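Local structure of Phi class glutathione transferase GSTF1 (Populus tremula x Populus tremuloides, 4RI6) at residues I64-S69 against C73-D78; S87-G90 against S95-N98; L121-V126 against G173-N178; Q153-A158 against W196-N201. The protein probably catalyses the conjugation of glutathione to electrophilic substrates, releasing a halide from alkyl or aryl halides, and binds glutathione in its thioredoxin-like domain. One frame throughout, in Å; residues are numbered along the deposited sequence.

Contact 1 (I64-S69 against C73-D78); sequences ITLFES and CRYICD. With GSH (glutathione), chain C.
Y75, on helix 69-79, meets I64 and L66, beside and on the edge strand of the thioredoxin-like sheet. Its CB rests 3.6 Å from L66 CD1, and the same methyl reaches CG and CD2 of the ring. CG lies anti to the backbone N (chi1 171°), which swings the ring out over the strand, the side chains of Y75 and L66 crossing at about a right angle. Toward the tip, I64 takes over: its CG2 sits over one face in a CH-pi contact, 4.1 Å from the Y75 ring centroid and 28° off the normal, and approaches CZ to 3.7 Å. The hydroxyl is held by D61, whose carboxylate also receives the backbone N of I64.

At the other end the strand turns through E68, the N-cap, into the helix, and S69 O accepts from C73 N at 2.9 Å. Here glutathione is gripped at both charged groups of its glutamyl end. E68 OE1 takes glutathione N1 at 2.6 Å, with a weaker bond to OE2. S69 N reaches glutathione O12 at 2.8 Å and S69 OG reaches glutathione O11 at 2.6 Å. A glutamine in place of E68 would probably leave the glutathione amino group without its countercharge. An apolar seam thus fixes helix against strand, while the helix start, whose dipole would probably favour a carboxylate, reads the glutamyl moiety.

Contact 2 (S87-G90 against S95-N98); sequences SLYG and SKAN
The backbone of Y89 and G90 lies against S95 and K96 at the start of helix 93-122, where the loop leaving the thioredoxin-like domain enters the helical one. At G90 the backbones come nearest. Its CA comes 4.4 Å from the CA of K96 and 3.6 Å from S95 OG, and a CB on G90 would fall 2.7 Å from K96 N, well inside contact distance. The positive phi (78°) also suits a residue without a side chain, and G90 N closes a tight turn by bonding to S87 O. Next to it, Y89 O leans on the lysine backbone and stem: K96 CA offers a C-H to it at 3.5 Å, and K96 CB and CG rest against the same oxygen.

The looser side lies further along the two long side chains. Y89 CD1 touches K96 CG at 3.8 Å, the ring meeting the methylene obliquely; beyond that the lysine chain turns away, though Y89 CE1 still passes 4.0 Å from K96 O. K96 has CG anti to the backbone N (chi1 -178°) and stays extended beyond, which carries its ammonium away from the loop, on a side where K96 of the second subunit also packs. The tyrosine runs inward instead, its ring against F164 and its hydroxyl bonded to D100 and R74. S95 OG, too, finds its polar partners, D92 and the backbone N of T91, just outside the contact. No hydrogen bond crosses between the two segments, so the junction rests on close van der Waals fit and a C-H...O contact, while Y89 OH and S95 OG bond to residues outside it.

Contact 3 (L121-V126 against G173-N178); sequences LLFSSV and GDYLVN
The hydroxyl of Y175 is hydrogen-bonded to the backbone carbonyl of L12, and beside that bond the edge of F123 comes up, with F123 CZ 3.6 Å from Y175 OH. The contact belongs to the helical C-terminal domain of the glutathione transferase fold, where the end of helix 93-122 packs on helix 164-179. L12, one residue before S13 of the glutathione site, brings the thioredoxin-like domain into the same cluster.

F123 is the first residue to leave helical geometry after helix 93-122. Its CG is anti to the carbonyl carbon (chi1 -60°), directing the ring toward Y175 in a T-shaped pair: the centroids are 5.4 Å apart, the planes stand at 84°, and the F123 edge points at the tyrosine face. The approach is off-centre, because F123 CE2 stands 4.1 Å above the Y175 plane toward its rim and CZ meets the hydroxyl-bearing carbon. L122, the last residue of helix 93-122, packs at the base of the same tyrosine, its side chain running aslant to it.

With its ring touched from two residues and its hydroxyl tied, Y175 joins the end of helix 93-122 to the L12 loop; an alanine here would probably leave L12 O without its mate and strip F123 of the face it leans on. The F123 side chain is, between nearest atoms, about 3 Å from a bound buffer molecule (MES) and about 7 Å from glutathione, consistent with a place beside the hydrophobic substrate site between the domains. The closest leucine approach is by one methyl, L122 CD1, 3.7 Å from Y175 CD1 and 3.9 Å from Y175 CB.

Contact 4 (Q153-A158 against W196-N201); sequences QTRFLA and WTEISN
R155 and E198 form a two-pronged salt bridge, side-on, within the helical C-terminal domain of the glutathione transferase fold, tying the loop before helix 164-179 to helix 190-200. R155 NH2 bonds to E198 OE2 at 2.8 Å and R155 NE to E198 OE1 at 3.0 Å, both nearly straight. Each oxygen is met on its syn side, and the two flat groups are only 23° from coplanar, which fixes the rotation of both. The arginine reaches across with CG anti to the backbone N (chi1 -176°) and an extended chain as far as NE, whereas the glutamate is bent at chi2 (-144°). A water adds a third link: it donates to E198 OE1 at 2.7 Å and to R155 O at 2.8 Å, and R155 O also accepts from R194.

F156 CE2 sits over one face of the R155 guanidinium, near its rim. T154 OG1 steadies the loop through a 2.6 Å bond to F156 O and is itself bonded to K150. On the helix, W196 O accepts from S200 N and, from the opposite face of the carbonyl plane, from S200 OG at 2.7 Å. Inward of the salt bridge, F156 and I199 are buried: the edge of the F156 ring, near its plane, receives I199, with F156 CE1 3.9 Å from I199 CG2.

How the contacts relate
Contact 1 supplies E68 and S69, which hold the glutamyl end of glutathione. Contact 2 packs on it through C77 SG, 3.9 Å from L88 CD2, and both touch the second subunit; the Y89 side chain is about 12 Å from glutathione, nearest atoms. A 2.7 Å approach of N98 ND2 to A158 O, probably a hydrogen bond, links contact 2 to contact 4, which lies away from the known sites. Contact 4 in turn packs on contact 3, where W196 CH2 comes 3.2 Å from D174 N. Contacts 2 and 3 share helix 93-122 but lie about 30 Å apart between centres. Contacts 1 and 3 are about 26 Å apart between centres; contact 1 binds glutathione, whereas the F123 side chain of contact 3 only comes near it.

Contact 1 (I64-S69 against C73-D78)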
loop_
_atom_site.group_PDB
_atom_site.type_symbol
_atom_site.label_atom_id
_atom_site.label_comp_id
_atom_site.label_asym_id
_atom_site.label_seq_id
_atom_site.Cartn_x
_atom_site.Cartn_y
_atom_site.Cartn_z
ATOM N N ILE A 64 15.120 -6.320 -14.492
ATOM C CA ILE A 64 14.597 -5.160 -13.771
ATOM C C ILE A 64 15.185 -5.039 -12.361
ATOM O O ILE A 64 15.535 -6.047 -11.719
ATOM C CB ILE A 64 13.044 -5.233 -13.707
ATOM C CG1 ILE A 64 12.420 -3.895 -13.319
ATOM C CG2 ILE A 64 12.579 -6.313 -12.750
ATOM C CD1 ILE A 64 10.917 -3.786 -13.693
ATOM N N THR A 65 15.296 -3.793 -11.905
ATOM C CA THR A 65 15.583 -3.459 -10.516
ATOM C C THR A 65 14.313 -2.850 -9.910
ATOM O O THR A 65 13.707 -1.946 -10.495
ATOM C CB THR A 65 16.766 -2.482 -10.405
ATOM O OG1 THR A 65 17.958 -3.117 -10.886
ATOM C CG2 THR A 65 17.000 -2.038 -8.965
ATOM N N LEU A 66 13.908 -3.348 -8.739
ATOM C CA LEU A 66 12.659 -2.935 -8.098
ATOM C C LEU A 66 12.876 -2.637 -6.631
ATOM O O LEU A 66 13.715 -3.266 -5.997
ATOM C CB LEU A 66 11.598 -4.037 -8.231
ATOM C CG LEU A 66 11.001 -4.275 -9.619
ATOM C CD1 LEU A 66 10.131 -5.500 -9.600
ATOM C CD2 LEU A 66 10.208 -3.074 -10.092
ATOM N N PHE A 67 12.118 -1.688 -6.089
ATOM C CA PHE A 67 12.009 -1.521 -4.648
ATOM C C PHE A 67 10.530 -1.543 -4.225
ATOM O O PHE A 67 9.641 -1.688 -5.056
ATOM C CB PHE A 67 12.706 -0.237 -4.179
ATOM C CG PHE A 67 12.190 1.023 -4.819
ATOM C CD1 PHE A 67 11.162 1.742 -4.250
ATOM C CD2 PHE A 67 12.779 1.514 -5.979
ATOM C CE1 PHE A 67 10.701 2.897 -4.833
ATOM C CE2 PHE A 67 12.314 2.688 -6.551
ATOM C CZ PHE A 67 11.266 3.367 -5.971
ATOM N N GLU A 68 10.316 -1.399 -2.918
ATOM C CA GLU A 68 9.039 -1.590 -2.204
ATOM C C GLU A 68 8.662 -3.066 -2.175
ATOM O O GLU A 68 8.367 -3.678 -3.185
ATOM C CB GLU A 68 7.886 -0.751 -2.779
ATOM C CG GLU A 68 7.894 0.665 -2.229
ATOM C CD GLU A 68 7.570 0.736 -0.748
ATOM O OE1 GLU A 68 7.139 -0.285 -0.168
ATOM O OE2 GLU A 68 7.733 1.825 -0.159
ATOM N N SER A 69 8.677 -3.612 -0.972
ATOM C CA SER A 69 8.473 -5.041 -0.786
ATOM C C SER A 69 7.236 -5.609 -1.469
ATOM O O SER A 69 7.320 -6.659 -2.093
ATOM C CB SER A 69 8.443 -5.384 0.713
ATOM O OG SER A 69 7.381 -4.766 1.425
ATOM N N CYS A 73 7.092 -8.313 -4.524
ATOM C CA CYS A 73 6.408 -9.590 -4.375
ATOM C C CYS A 73 5.392 -9.799 -5.486
ATOM O O CYS A 73 5.239 -10.911 -5.976
ATOM C CB CYS A 73 5.736 -9.678 -3.010
ATOM S SG CYS A 73 6.911 -9.843 -1.642
ATOM N N ARG A 74 4.707 -8.737 -5.910
ATOM C CA ARG A 74 3.774 -8.901 -7.011
ATOM C C ARG A 74 4.520 -9.276 -8.292
ATOM O O ARG A 74 4.050 -10.084 -9.077
ATOM C CB ARG A 74 2.930 -7.635 -7.227
ATOM C CG ARG A 74 1.705 -7.621 -6.342
ATOM C CD ARG A 74 0.705 -6.535 -6.685
ATOM N NE ARG A 74 1.211 -5.245 -6.310
ATOM C CZ ARG A 74 0.976 -4.624 -5.155
ATOM N NH1 ARG A 74 0.200 -5.122 -4.218
ATOM N NH2 ARG A 74 1.518 -3.456 -4.948
ATOM N N TYR A 75 5.684 -8.686 -8.507
ATOM C CA TYR A 75 6.477 -9.018 -9.688
ATOM C C TYR A 75 6.890 -10.484 -9.651
ATOM O O TYR A 75 6.766 -11.201 -10.639
ATOM C CB TYR A 75 7.711 -8.126 -9.778
ATOM C CG TYR A 75 8.688 -8.556 -10.838
ATOM C CD1 TYR A 75 8.385 -8.396 -12.186
ATOM C CD2 TYR A 75 9.912 -9.125 -10.498
ATOM C CE1 TYR A 75 9.254 -8.770 -13.152
ATOM C CE2 TYR A 75 10.796 -9.515 -11.468
ATOM C CZ TYR A 75 10.457 -9.339 -12.797
ATOM O OH TYR A 75 11.326 -9.705 -13.794
ATOM N N ILE A 76 7.365 -10.927 -8.495
ATOM C CA ILE A 76 7.780 -12.315 -8.326
ATOM C C ILE A 76 6.613 -13.250 -8.646
ATOM O O ILE A 76 6.758 -14.228 -9.379
ATOM C CB ILE A 76 8.294 -12.554 -6.887
ATOM C CG1 ILE A 76 9.631 -11.852 -6.672
ATOM C CG2 ILE A 76 8.447 -14.049 -6.592
ATOM C CD1 ILE A 76 10.064 -11.746 -5.228
ATOM N N CYS A 77 5.446 -12.939 -8.105
ATOM C CA CYS A 77 4.277 -13.773 -8.328
ATOM C C CYS A 77 3.848 -13.770 -9.807
ATOM O O CYS A 77 3.390 -14.793 -10.338
ATOM C CB CYS A 77 3.142 -13.316 -7.407
ATOM S SG CYS A 77 3.420 -13.744 -5.650
ATOM N N ASP A 78 4.035 -12.640 -10.476
ATOM C CA ASP A 78 3.703 -12.521 -11.891
ATOM C C ASP A 78 4.696 -13.295 -12.765
ATOM O O ASP A 78 4.314 -14.142 -13.581
ATOM C CB ASP A 78 3.695 -11.041 -12.281
ATOM C CG ASP A 78 2.834 -10.748 -13.494
ATOM O OD1 ASP A 78 2.509 -11.681 -14.253
ATOM O OD2 ASP A 78 2.501 -9.558 -13.697
HETATM N N1 GSH C . 7.635 0.441 2.311
HETATM C CA1 GSH C . 8.945 -0.179 2.222
HETATM C C1 GSH C . 8.929 -1.611 1.726
HETATM O O11 GSH C . 7.945 -2.260 2.019
HETATM O O12 GSH C . 9.852 -2.092 1.028
HETATM C CB1 GSH C . 9.409 -0.145 3.660
HETATM C CG1 GSH C . 10.908 -0.192 3.684
HETATM C CD1 GSH C . 11.391 0.058 5.083
HETATM O OE1 GSH C . 10.908 0.892 5.824
HETATM N N2 GSH C . 12.414 -0.705 5.399
HETATM C CA2 GSH C . 13.137 -0.692 6.633
HETATM C C2 GSH C . 14.406 0.079 6.395
HETATM O O2 GSH C . 14.936 -0.011 5.311
HETATM C CB2 GSH C . 13.367 -2.168 6.984
HETATM S SG2 GSH C . 12.004 -2.876 7.934
HETATM N N3 GSH C . 14.871 0.809 7.414
HETATM C CA3 GSH C . 16.122 1.534 7.357
HETATM C C3 GSH C . 15.936 2.984 6.994
HETATM O O31 GSH C . 14.791 3.394 6.706
HETATM O O32 GSH C . 16.940 3.721 6.994
#

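Contact 2 (S87-G90 against S95-N98)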
loop_
_atom_site.group_PDB
_atom_site.type_symbol
_atom_site.label_atom_id
_atom_site.label_comp_id
_atom_site.label_asym_id
_atom_site.label_seq_id
_atom_site.Cartn_x
_atom_site.Cartn_y
_atom_site.Cartn_z
ATOM N N SER A 87 -1.013 -20.469 -6.414
ATOM C CA SER A 87 -2.193 -19.714 -6.015
ATOM C C SER A 87 -1.875 -18.545 -5.088
ATOM O O SER A 87 -2.796 -17.883 -4.616
ATOM C CB SER A 87 -3.198 -20.624 -5.314
ATOM O OG SER A 87 -2.789 -20.861 -3.976
ATOM N N LEU A 88 -0.594 -18.278 -4.834
ATOM C CA LEU A 88 -0.229 -17.337 -3.768
ATOM C C LEU A 88 -0.887 -15.968 -3.951
ATOM O O LEU A 88 -1.332 -15.354 -2.977
ATOM C CB LEU A 88 1.297 -17.190 -3.678
ATOM C CG LEU A 88 1.829 -16.311 -2.535
ATOM C CD1 LEU A 88 1.456 -16.870 -1.149
ATOM C CD2 LEU A 88 3.336 -16.152 -2.639
ATOM N N TYR A 89 -0.956 -15.496 -5.192
ATOM C CA TYR A 89 -1.608 -14.217 -5.492
ATOM C C TYR A 89 -2.721 -14.465 -6.512
ATOM O O TYR A 89 -2.966 -13.667 -7.422
ATOM C CB TYR A 89 -0.585 -13.188 -5.994
ATOM C CG TYR A 89 -0.757 -11.775 -5.436
ATOM C CD1 TYR A 89 -1.976 -11.109 -5.494
ATOM C CD2 TYR A 89 0.321 -11.103 -4.869
ATOM C CE1 TYR A 89 -2.113 -9.821 -4.998
ATOM C CE2 TYR A 89 0.188 -9.830 -4.355
ATOM C CZ TYR A 89 -1.017 -9.182 -4.432
ATOM O OH TYR A 89 -1.107 -7.899 -3.933
ATOM N N GLY A 90 -3.410 -15.586 -6.324
ATOM C CA GLY A 90 -4.501 -15.983 -7.196
ATOM C C GLY A 90 -4.040 -16.581 -8.512
ATOM O O GLY A 90 -2.841 -16.700 -8.770
ATOM N N SER A 95 -9.593 -13.678 -8.665
ATOM C CA SER A 95 -8.998 -14.212 -7.451
ATOM C C SER A 95 -7.836 -13.345 -6.989
ATOM O O SER A 95 -7.635 -13.185 -5.785
ATOM C CB SER A 95 -8.535 -15.661 -7.644
ATOM O OG SER A 95 -7.698 -15.800 -8.765
ATOM N N LYS A 96 -7.093 -12.782 -7.942
ATOM C CA LYS A 96 -6.004 -11.866 -7.643
ATOM C C LYS A 96 -6.539 -10.622 -6.936
ATOM O O LYS A 96 -6.001 -10.218 -5.912
ATOM C CB LYS A 96 -5.254 -11.481 -8.915
ATOM C CG LYS A 96 -4.045 -10.553 -8.685
ATOM C CD LYS A 96 -3.247 -10.309 -9.968
ATOM C CE LYS A 96 -2.017 -9.469 -9.672
ATOM N NZ LYS A 96 -1.340 -8.972 -10.897
ATOM N N ALA A 97 -7.602 -10.028 -7.473
ATOM C CA ALA A 97 -8.159 -8.806 -6.893
ATOM C C ALA A 97 -8.716 -9.065 -5.503
ATOM O O ALA A 97 -8.560 -8.263 -4.578
ATOM C CB ALA A 97 -9.235 -8.254 -7.779
ATOM N N ASN A 98 -9.369 -10.202 -5.349
ATOM C CA ASN A 98 -9.917 -10.566 -4.055
ATOM C C ASN A 98 -8.853 -10.647 -2.968
ATOM O O ASN A 98 -9.081 -10.215 -1.844
ATOM C CB ASN A 98 -10.659 -11.904 -4.146
ATOM C CG ASN A 98 -11.164 -12.358 -2.814
ATOM O OD1 ASN A 98 -11.977 -11.691 -2.184
ATOM N ND2 ASN A 98 -10.679 -13.496 -2.364
#

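Contact 3 (L121-V126 against G173-N178)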
loop_
_atom_site.group_PDB
_atom_site.type_symbol
_atom_site.label_atom_id
_atom_site.label_comp_id
_atom_site.label_asym_id
_atom_site.label_seq_id
_atom_site.Cartn_x
_atom_site.Cartn_y
_atom_site.Cartn_z
ATOM N N LEU A 121 9.164 -0.616 19.927
ATOM C CA LEU A 121 9.481 -1.603 20.951
ATOM C C LEU A 121 10.750 -2.404 20.710
ATOM O O LEU A 121 11.328 -2.908 21.671
ATOM C CB LEU A 121 8.327 -2.594 21.111
ATOM C CG LEU A 121 7.019 -1.997 21.601
ATOM C CD1 LEU A 121 5.910 -2.994 21.438
ATOM C CD2 LEU A 121 7.174 -1.610 23.054
ATOM N N LEU A 122 11.173 -2.534 19.456
ATOM C CA LEU A 122 12.283 -3.426 19.116
ATOM C C LEU A 122 13.438 -2.805 18.344
ATOM O O LEU A 122 14.530 -3.392 18.328
ATOM C CB LEU A 122 11.757 -4.608 18.311
ATOM C CG LEU A 122 10.741 -5.464 19.074
ATOM C CD1 LEU A 122 10.102 -6.466 18.140
ATOM C CD2 LEU A 122 11.382 -6.164 20.253
ATOM N N PHE A 123 13.200 -1.662 17.691
ATOM C CA PHE A 123 14.199 -1.065 16.809
ATOM C C PHE A 123 14.347 0.429 16.956
ATOM O O PHE A 123 14.668 1.099 15.993
ATOM C CB PHE A 123 13.870 -1.379 15.359
ATOM C CG PHE A 123 13.841 -2.830 15.062
ATOM C CD1 PHE A 123 15.029 -3.538 14.938
ATOM C CD2 PHE A 123 12.634 -3.502 14.952
ATOM C CE1 PHE A 123 15.011 -4.878 14.680
ATOM C CE2 PHE A 123 12.611 -4.855 14.710
ATOM C CZ PHE A 123 13.803 -5.547 14.574
ATOM N N SER A 124 14.108 0.956 18.144
ATOM C CA SER A 124 14.228 2.382 18.379
ATOM C C SER A 124 15.475 2.687 19.194
ATOM O O SER A 124 15.891 1.868 20.005
ATOM C CB SER A 124 13.001 2.907 19.105
ATOM O OG SER A 124 13.097 4.313 19.232
ATOM N N SER A 125 16.069 3.861 18.986
ATOM C CA SER A 125 17.216 4.269 19.786
ATOM C C SER A 125 16.848 5.069 21.024
ATOM O O SER A 125 17.700 5.344 21.856
ATOM C CB SER A 125 18.191 5.080 18.938
ATOM O OG SER A 125 18.922 4.216 18.096
ATOM N N VAL A 126 15.591 5.468 21.132
ATOM C CA VAL A 126 15.135 6.270 22.253
ATOM C C VAL A 126 14.082 5.507 23.029
ATOM O O VAL A 126 13.580 4.477 22.546
ATOM C CB VAL A 126 14.580 7.622 21.774
ATOM C CG1 VAL A 126 15.694 8.453 21.151
ATOM C CG2 VAL A 126 13.420 7.409 20.782
ATOM N N GLY A 173 3.379 -9.184 12.518
ATOM C CA GLY A 173 2.689 -10.059 13.440
ATOM C C GLY A 173 3.655 -10.886 14.264
ATOM O O GLY A 173 3.512 -11.002 15.488
ATOM N N ASP A 174 4.675 -11.439 13.615
ATOM C CA ASP A 174 5.559 -12.370 14.300
ATOM C C ASP A 174 6.383 -11.621 15.337
ATOM O O ASP A 174 6.602 -12.120 16.442
ATOM C CB ASP A 174 6.471 -13.111 13.301
ATOM C CG ASP A 174 7.081 -14.390 13.894
ATOM O OD1 ASP A 174 8.040 -14.267 14.661
ATOM O OD2 ASP A 174 6.591 -15.514 13.628
ATOM N N TYR A 175 6.821 -10.406 15.010
ATOM C CA TYR A 175 7.586 -9.659 15.997
ATOM C C TYR A 175 6.711 -9.307 17.199
ATOM O O TYR A 175 7.156 -9.405 18.344
ATOM C CB TYR A 175 8.181 -8.391 15.386
ATOM C CG TYR A 175 9.573 -8.546 14.790
ATOM C CD1 TYR A 175 10.638 -8.990 15.552
ATOM C CD2 TYR A 175 9.820 -8.199 13.467
ATOM C CE1 TYR A 175 11.908 -9.105 14.994
ATOM C CE2 TYR A 175 11.080 -8.309 12.907
ATOM C CZ TYR A 175 12.125 -8.760 13.685
ATOM O OH TYR A 175 13.401 -8.876 13.172
ATOM N N LEU A 176 5.471 -8.900 16.959
ATOM C CA LEU A 176 4.602 -8.560 18.079
ATOM C C LEU A 176 4.311 -9.792 18.935
ATOM O O LEU A 176 4.395 -9.728 20.161
ATOM C CB LEU A 176 3.292 -7.928 17.587
ATOM C CG LEU A 176 3.503 -6.536 16.982
ATOM C CD1 LEU A 176 2.218 -6.009 16.381
ATOM C CD2 LEU A 176 4.070 -5.546 18.031
ATOM N N VAL A 177 3.990 -10.917 18.302
ATOM C CA VAL A 177 3.622 -12.116 19.063
ATOM C C VAL A 177 4.799 -12.691 19.847
ATOM O O VAL A 177 4.638 -13.110 20.993
ATOM C CB VAL A 177 3.020 -13.206 18.133
ATOM C CG1 VAL A 177 2.823 -14.517 18.854
ATOM C CG2 VAL A 177 1.680 -12.748 17.597
ATOM N N ASN A 178 5.979 -12.720 19.238
ATOM C CA ASN A 178 7.080 -13.506 19.793
ATOM C C ASN A 178 8.171 -12.689 20.443
ATOM O O ASN A 178 9.017 -13.249 21.143
ATOM C CB ASN A 178 7.691 -14.371 18.704
ATOM C CG ASN A 178 6.717 -15.369 18.160
ATOM O OD1 ASN A 178 6.450 -15.397 16.963
ATOM N ND2 ASN A 178 6.153 -16.178 19.038
#

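Contact 4 (Q153-A158 against W196-N201)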
loop_
_atom_site.group_PDB
_atom_site.type_symbol
_atom_site.label_atom_id
_atom_site.label_comp_id
_atom_site.label_asym_id
_atom_site.label_seq_id
_atom_site.Cartn_x
_atom_site.Cartn_y
_atom_site.Cartn_z
ATOM N N GLN A 153 -15.577 -16.390 9.146
ATOM C CA GLN A 153 -16.293 -16.683 7.911
ATOM C C GLN A 153 -15.426 -17.483 6.960
ATOM O O GLN A 153 -15.892 -18.413 6.319
ATOM C CB GLN A 153 -16.740 -15.375 7.240
ATOM C CG GLN A 153 -17.691 -14.562 8.093
ATOM C CD GLN A 153 -17.933 -13.131 7.588
ATOM O OE1 GLN A 153 -17.128 -12.525 6.842
ATOM N NE2 GLN A 153 -19.050 -12.569 8.023
ATOM N N THR A 154 -14.154 -17.098 6.873
ATOM C CA THR A 154 -13.189 -17.763 6.001
ATOM C C THR A 154 -11.990 -18.207 6.815
ATOM O O THR A 154 -11.712 -17.665 7.881
ATOM C CB THR A 154 -12.722 -16.856 4.859
ATOM O OG1 THR A 154 -12.208 -15.643 5.396
ATOM C CG2 THR A 154 -13.881 -16.547 3.934
ATOM N N ARG A 155 -11.272 -19.187 6.292
ATOM C CA ARG A 155 -10.135 -19.752 6.988
ATOM C C ARG A 155 -8.940 -18.801 6.995
ATOM O O ARG A 155 -8.215 -18.693 7.990
ATOM C CB ARG A 155 -9.749 -21.087 6.335
ATOM C CG ARG A 155 -8.637 -21.829 7.012
ATOM C CD ARG A 155 -8.452 -23.160 6.324
ATOM N NE ARG A 155 -7.182 -23.770 6.678
ATOM C CZ ARG A 155 -6.467 -24.563 5.887
ATOM N NH1 ARG A 155 -6.893 -24.888 4.680
ATOM N NH2 ARG A 155 -5.314 -25.042 6.322
ATOM N N PHE A 156 -8.738 -18.142 5.861
ATOM C CA PHE A 156 -7.688 -17.154 5.687
ATOM C C PHE A 156 -8.347 -15.824 5.356
ATOM O O PHE A 156 -9.573 -15.755 5.228
ATOM C CB PHE A 156 -6.724 -17.602 4.589
ATOM C CG PHE A 156 -6.027 -18.903 4.900
ATOM C CD1 PHE A 156 -4.889 -18.926 5.705
ATOM C CD2 PHE A 156 -6.497 -20.098 4.380
ATOM C CE1 PHE A 156 -4.259 -20.121 6.020
ATOM C CE2 PHE A 156 -5.845 -21.302 4.679
ATOM C CZ PHE A 156 -4.724 -21.299 5.498
ATOM N N LEU A 157 -7.566 -14.753 5.242
ATOM C CA LEU A 157 -8.209 -13.446 5.110
ATOM C C LEU A 157 -9.078 -13.353 3.872
ATOM O O LEU A 157 -10.170 -12.798 3.928
ATOM C CB LEU A 157 -7.174 -12.330 5.071
ATOM C CG LEU A 157 -6.533 -11.991 6.405
ATOM C CD1 LEU A 157 -5.430 -10.988 6.209
ATOM C CD2 LEU A 157 -7.544 -11.435 7.405
ATOM N N ALA A 158 -8.590 -13.884 2.757
ATOM C CA ALA A 158 -9.267 -13.695 1.488
ATOM C C ALA A 158 -10.118 -14.889 1.052
ATOM O O ALA A 158 -10.763 -14.849 0.005
ATOM C CB ALA A 158 -8.229 -13.359 0.415
ATOM N N TRP A 196 -3.372 -17.029 12.882
ATOM C CA TRP A 196 -1.973 -16.759 13.186
ATOM C C TRP A 196 -1.177 -18.068 13.310
ATOM O O TRP A 196 -0.045 -18.195 12.800
ATOM C CB TRP A 196 -1.811 -15.936 14.470
ATOM C CG TRP A 196 -0.358 -15.703 14.670
ATOM C CD1 TRP A 196 0.434 -16.260 15.614
ATOM C CD2 TRP A 196 0.503 -14.930 13.828
ATOM N NE1 TRP A 196 1.729 -15.877 15.432
ATOM C CE2 TRP A 196 1.805 -15.064 14.334
ATOM C CE3 TRP A 196 0.299 -14.144 12.695
ATOM C CZ2 TRP A 196 2.895 -14.439 13.754
ATOM C CZ3 TRP A 196 1.378 -13.522 12.128
ATOM C CH2 TRP A 196 2.658 -13.669 12.659
ATOM N N THR A 197 -1.773 -19.040 13.989
ATOM C CA THR A 197 -1.133 -20.329 14.171
ATOM C C THR A 197 -0.912 -20.988 12.821
ATOM O O THR A 197 0.168 -21.494 12.551
ATOM C CB THR A 197 -1.977 -21.225 15.082
ATOM O OG1 THR A 197 -2.122 -20.602 16.363
ATOM C CG2 THR A 197 -1.323 -22.549 15.285
ATOM N N GLU A 198 -1.915 -20.966 11.949
ATOM C CA GLU A 198 -1.751 -21.619 10.654
ATOM C C GLU A 198 -0.699 -20.948 9.803
ATOM O O GLU A 198 0.121 -21.614 9.195
ATOM C CB GLU A 198 -3.064 -21.660 9.868
ATOM C CG GLU A 198 -4.159 -22.495 10.510
ATOM C CD GLU A 198 -4.989 -23.208 9.473
ATOM O OE1 GLU A 198 -6.209 -22.930 9.361
ATOM O OE2 GLU A 198 -4.415 -24.073 8.765
ATOM N N ILE A 199 -0.709 -19.625 9.739
ATOM C CA ILE A 199 0.183 -18.979 8.787
ATOM C C ILE A 199 1.621 -18.917 9.313
ATOM O O ILE A 199 2.567 -19.038 8.522
ATOM C CB ILE A 199 -0.329 -17.568 8.374
ATOM C CG1 ILE A 199 -0.346 -16.557 9.524
ATOM C CG2 ILE A 199 -1.690 -17.712 7.730
ATOM C CD1 ILE A 199 -0.644 -15.099 9.051
ATOM N N SER A 200 1.808 -18.803 10.629
ATOM C CA SER A 200 3.161 -18.645 11.170
ATOM C C SER A 200 3.910 -19.964 11.232
ATOM O O SER A 200 5.128 -19.977 11.415
ATOM C CB SER A 200 3.128 -18.013 12.561
ATOM O OG SER A 200 2.504 -18.845 13.526
ATOM N N ASN A 201 3.187 -21.068 11.078
ATOM C CA ASN A 201 3.827 -22.379 11.044
ATOM C C ASN A 201 4.042 -22.958 9.640
ATOM O O ASN A 201 4.476 -24.109 9.501
ATOM C CB ASN A 201 3.027 -23.366 11.915
ATOM C CG ASN A 201 3.318 -23.175 13.378
ATOM O OD1 ASN A 201 4.374 -23.587 13.878
ATOM N ND2 ASN A 201 2.426 -22.491 14.067
HETATM O O HOH W 1 -6.856 -20.347 9.851
#